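PDB 4DMI: capsid Protein from Unidentified, which probably builds the shell of a phage particle, assembling as a pentamer in the crystal, with sodium ions bound between subunits. Local coordinates for residues A150-N154 against A155-V159. Numbering follows the deposited sequence.
Sequences ARSNN and AEVRV. With NA (sodium ion), chain H.
Three groups meet at the hydroxyl of Ser-152: OG donates to Val-157 O at 2.7 Å, is joined by a hydrogen bond to Asn-73 N, and accepts a weak one from Asn-154 N. The bond to Val-157 bridges a loop connecting strands 147-152 and 158-167, at the end of which a type I beta turn runs from Asn-154 to Val-157. Because OG stands anti to the backbone N of Ser-152 (chi1 157°), it faces the returning chain, approaching the Val-157 carbonyl from above its plane. The turn is closed by Val-157 N to Asn-154 O, long at 3.3 Å but nearly straight.

At the start of the turn the Asn-154 side chain folds over the residues that follow. Its CG lies anti to the backbone N (chi1 -169°), and OD1 takes Glu-156 N at 2.8 Å on a lone pair in the amide plane, forming an Asx turn; CB of Glu-156 rests against the same oxygen. The Glu-156 carboxylate leads elsewhere, to a salt bridge with Arg-94.

Beneath the turn the two strands pair with different neighbours, probably in opposing layers, and meet through side chains. Val-159 CG1 lies against Ala-150 CB at 3.6 Å, while its CG2 covers Arg-151 O. Val-157 turns CG2 toward Ser-152 OG, 3.6 Å away.

The turn also reaches a subunit boundary. Ala-155 O binds sodium together with Glu-72 of the same chain and Glu-96 of a neighbouring subunit, so the ion links two chains of the pentamer, and Ser-122 of that subunit bonds to Glu-156 O. Sodium lies 2.3 Å from Ala-155 O. Two waters are also among its ligands, water 1 at 2.2 Å from sodium and water 2 at 2.3 Å.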
ATOM      1  N   ALA B 150     -18.139   6.063 -17.548  1.00  8.56           N
ATOM      2  CA  ALA B 150     -18.486   7.048 -16.530  1.00  7.48           C
ATOM      3  C   ALA B 150     -19.857   7.574 -16.911  1.00  9.85           C
ATOM      4  O   ALA B 150     -20.113   7.880 -18.079  1.00 11.38           O
ATOM      5  CB  ALA B 150     -17.480   8.164 -16.537  1.00  9.10           C
ATOM      6  N   ARG B 151     -20.745   7.692 -15.939  1.00  8.97           N
ATOM      7  CA  ARG B 151     -22.087   8.169 -16.226  1.00  8.54           C
ATOM      8  C   ARG B 151     -22.562   9.171 -15.182  1.00 11.01           C
ATOM      9  O   ARG B 151     -22.497   8.909 -13.976  1.00 10.21           O
ATOM     10  CB  ARG B 151     -23.061   6.990 -16.307  1.00 11.67           C
ATOM     11  CG  ARG B 151     -24.497   7.398 -16.595  1.00 12.76           C
ATOM     12  CD  ARG B 151     -25.365   6.185 -16.888  1.00 13.26           C
ATOM     13  NE  ARG B 151     -25.469   5.285 -15.740  1.00 13.85           N
ATOM     14  CZ  ARG B 151     -26.424   5.357 -14.818  1.00 14.64           C
ATOM     15  NH1 ARG B 151     -27.364   6.292 -14.897  1.00 16.12           N
ATOM     16  NH2 ARG B 151     -26.442   4.491 -13.819  1.00 17.03           N
ATOM     17  N   SER B 152     -23.018  10.325 -15.659  1.00 10.81           N
ATOM     18  CA  SER B 152     -23.713  11.317 -14.848  1.00  9.47           C
ATOM     19  C   SER B 152     -25.079  11.552 -15.466  1.00 10.56           C
ATOM     20  O   SER B 152     -25.180  11.768 -16.683  1.00 11.95           O
ATOM     21  CB  SER B 152     -22.946  12.636 -14.836  1.00 10.95           C
ATOM     22  OG  SER B 152     -23.827  13.711 -14.530  1.00 11.48           O
ATOM     23  N   ASN B 153     -26.136  11.506 -14.662  1.00 12.41           N
ATOM     24  CA  ASN B 153     -27.490  11.639 -15.213  1.00 11.52           C
ATOM     25  C   ASN B 153     -28.064  13.040 -15.070  1.00 14.15           C
ATOM     26  O   ASN B 153     -29.249  13.259 -15.330  1.00 17.61           O
ATOM     27  CB  ASN B 153     -28.446  10.631 -14.565  1.00 12.43           C
ATOM     28  CG  ASN B 153     -28.853  11.034 -13.155  1.00 14.11           C
ATOM     29  OD1 ASN B 153     -28.207  11.869 -12.520  1.00 13.39           O
ATOM     30  ND2 ASN B 153     -29.936  10.443 -12.663  1.00 15.97           N
ATOM     31  N   ASN B 154     -27.223  13.981 -14.662  1.00 12.64           N
ATOM     32  CA  ASN B 154     -27.684  15.304 -14.237  1.00 16.23           C
ATOM     33  C   ASN B 154     -26.577  16.341 -14.375  1.00 14.42           C
ATOM     34  O   ASN B 154     -25.413  16.053 -14.074  1.00 15.48           O
ATOM     35  CB  ASN B 154     -28.134  15.222 -12.770  1.00 19.56           C
ATOM     36  CG  ASN B 154     -28.877  16.464 -12.306  1.00 24.96           C
ATOM     37  OD1 ASN B 154     -28.284  17.525 -12.113  1.00 27.00           O
ATOM     38  ND2 ASN B 154     -30.181  16.326 -12.098  1.00 31.51           N
ATOM     39  N   ALA B 155     -26.932  17.551 -14.805  1.00 18.48           N
ATOM     40  CA  ALA B 155     -25.943  18.610 -14.993  1.00 16.90           C
ATOM     41  C   ALA B 155     -25.237  19.019 -13.702  1.00 18.62           C
ATOM     42  O   ALA B 155     -24.185  19.655 -13.746  1.00 18.24           O
ATOM     43  CB  ALA B 155     -26.590  19.829 -15.643  1.00 18.43           C
ATOM     44  N   GLU B 156     -25.804  18.650 -12.557  1.00 14.66           N
ATOM     45  CA  GLU B 156     -25.242  19.047 -11.264  1.00 14.12           C
ATOM     46  C   GLU B 156     -24.145  18.143 -10.720  1.00 11.73           C
ATOM     47  O   GLU B 156     -23.488  18.506  -9.756  1.00 11.88           O
ATOM     48  CB  GLU B 156     -26.344  19.180 -10.205  1.00 16.33           C
ATOM     49  CG  GLU B 156     -27.352  20.300 -10.481  1.00 19.21           C
ATOM     50  CD  GLU B 156     -28.367  20.455  -9.366  1.00 29.43           C
ATOM     51  OE1 GLU B 156     -28.336  19.642  -8.418  1.00 32.10           O
ATOM     52  OE2 GLU B 156     -29.196  21.385  -9.440  1.00 33.53           O
ATOM     53  N   VAL B 157     -23.957  16.962 -11.304  1.00  9.49           N
ATOM     54  CA  VAL B 157     -22.952  16.039 -10.779  1.00 10.02           C
ATOM     55  C   VAL B 157     -21.978  15.581 -11.855  1.00 10.35           C
ATOM     56  O   VAL B 157     -22.348  15.466 -13.024  1.00 11.57           O
ATOM     57  CB  VAL B 157     -23.591  14.804 -10.095  1.00 11.48           C
ATOM     58  CG1 VAL B 157     -24.313  15.216  -8.838  1.00 13.05           C
ATOM     59  CG2 VAL B 157     -24.537  14.050 -11.044  1.00 11.68           C
ATOM     60  N   ARG B 158     -20.734  15.319 -11.460  1.00  8.49           N
ATOM     61  CA  ARG B 158     -19.704  14.935 -12.421  1.00  8.29           C
ATOM     62  C   ARG B 158     -18.931  13.676 -12.042  1.00  7.12           C
ATOM     63  O   ARG B 158     -18.871  13.279 -10.868  1.00  7.76           O
ATOM     64  CB  ARG B 158     -18.719  16.096 -12.662  1.00  8.77           C
ATOM     65  CG  ARG B 158     -19.349  17.285 -13.364  1.00 11.92           C
ATOM     66  CD  ARG B 158     -18.319  18.298 -13.822  1.00 14.02           C
ATOM     67  NE  ARG B 158     -18.985  19.410 -14.502  1.00 14.72           N
ATOM     68  CZ  ARG B 158     -18.730  19.802 -15.748  1.00 14.54           C
ATOM     69  NH1 ARG B 158     -17.787  19.203 -16.464  1.00 16.64           N
ATOM     70  NH2 ARG B 158     -19.405  20.814 -16.267  1.00 17.79           N
ATOM     71  N   VAL B 159     -18.355  13.040 -13.053  1.00  7.35           N
ATOM     72  CA  VAL B 159     -17.397  11.959 -12.865  1.00  6.63           C
ATOM     73  C   VAL B 159     -16.122  12.419 -13.542  1.00  7.20           C
ATOM     74  O   VAL B 159     -16.118  12.659 -14.756  1.00  9.69           O
ATOM     75  CB  VAL B 159     -17.874  10.641 -13.512  1.00  8.41           C
ATOM     76  CG1 VAL B 159     -16.833   9.532 -13.302  1.00  7.25           C
ATOM     77  CG2 VAL B 159     -19.230  10.223 -12.946  1.00 12.44           C
TER
HETATM   78 NA    NA H 201     -23.031  21.591 -14.178  1.00 30.00          NA
HETATM   79  O   HOH W   1     -24.677  22.716 -13.162  1.00 29.19           O
HETATM   80  O   HOH W   2     -24.323  22.399 -15.944  1.00 34.35           O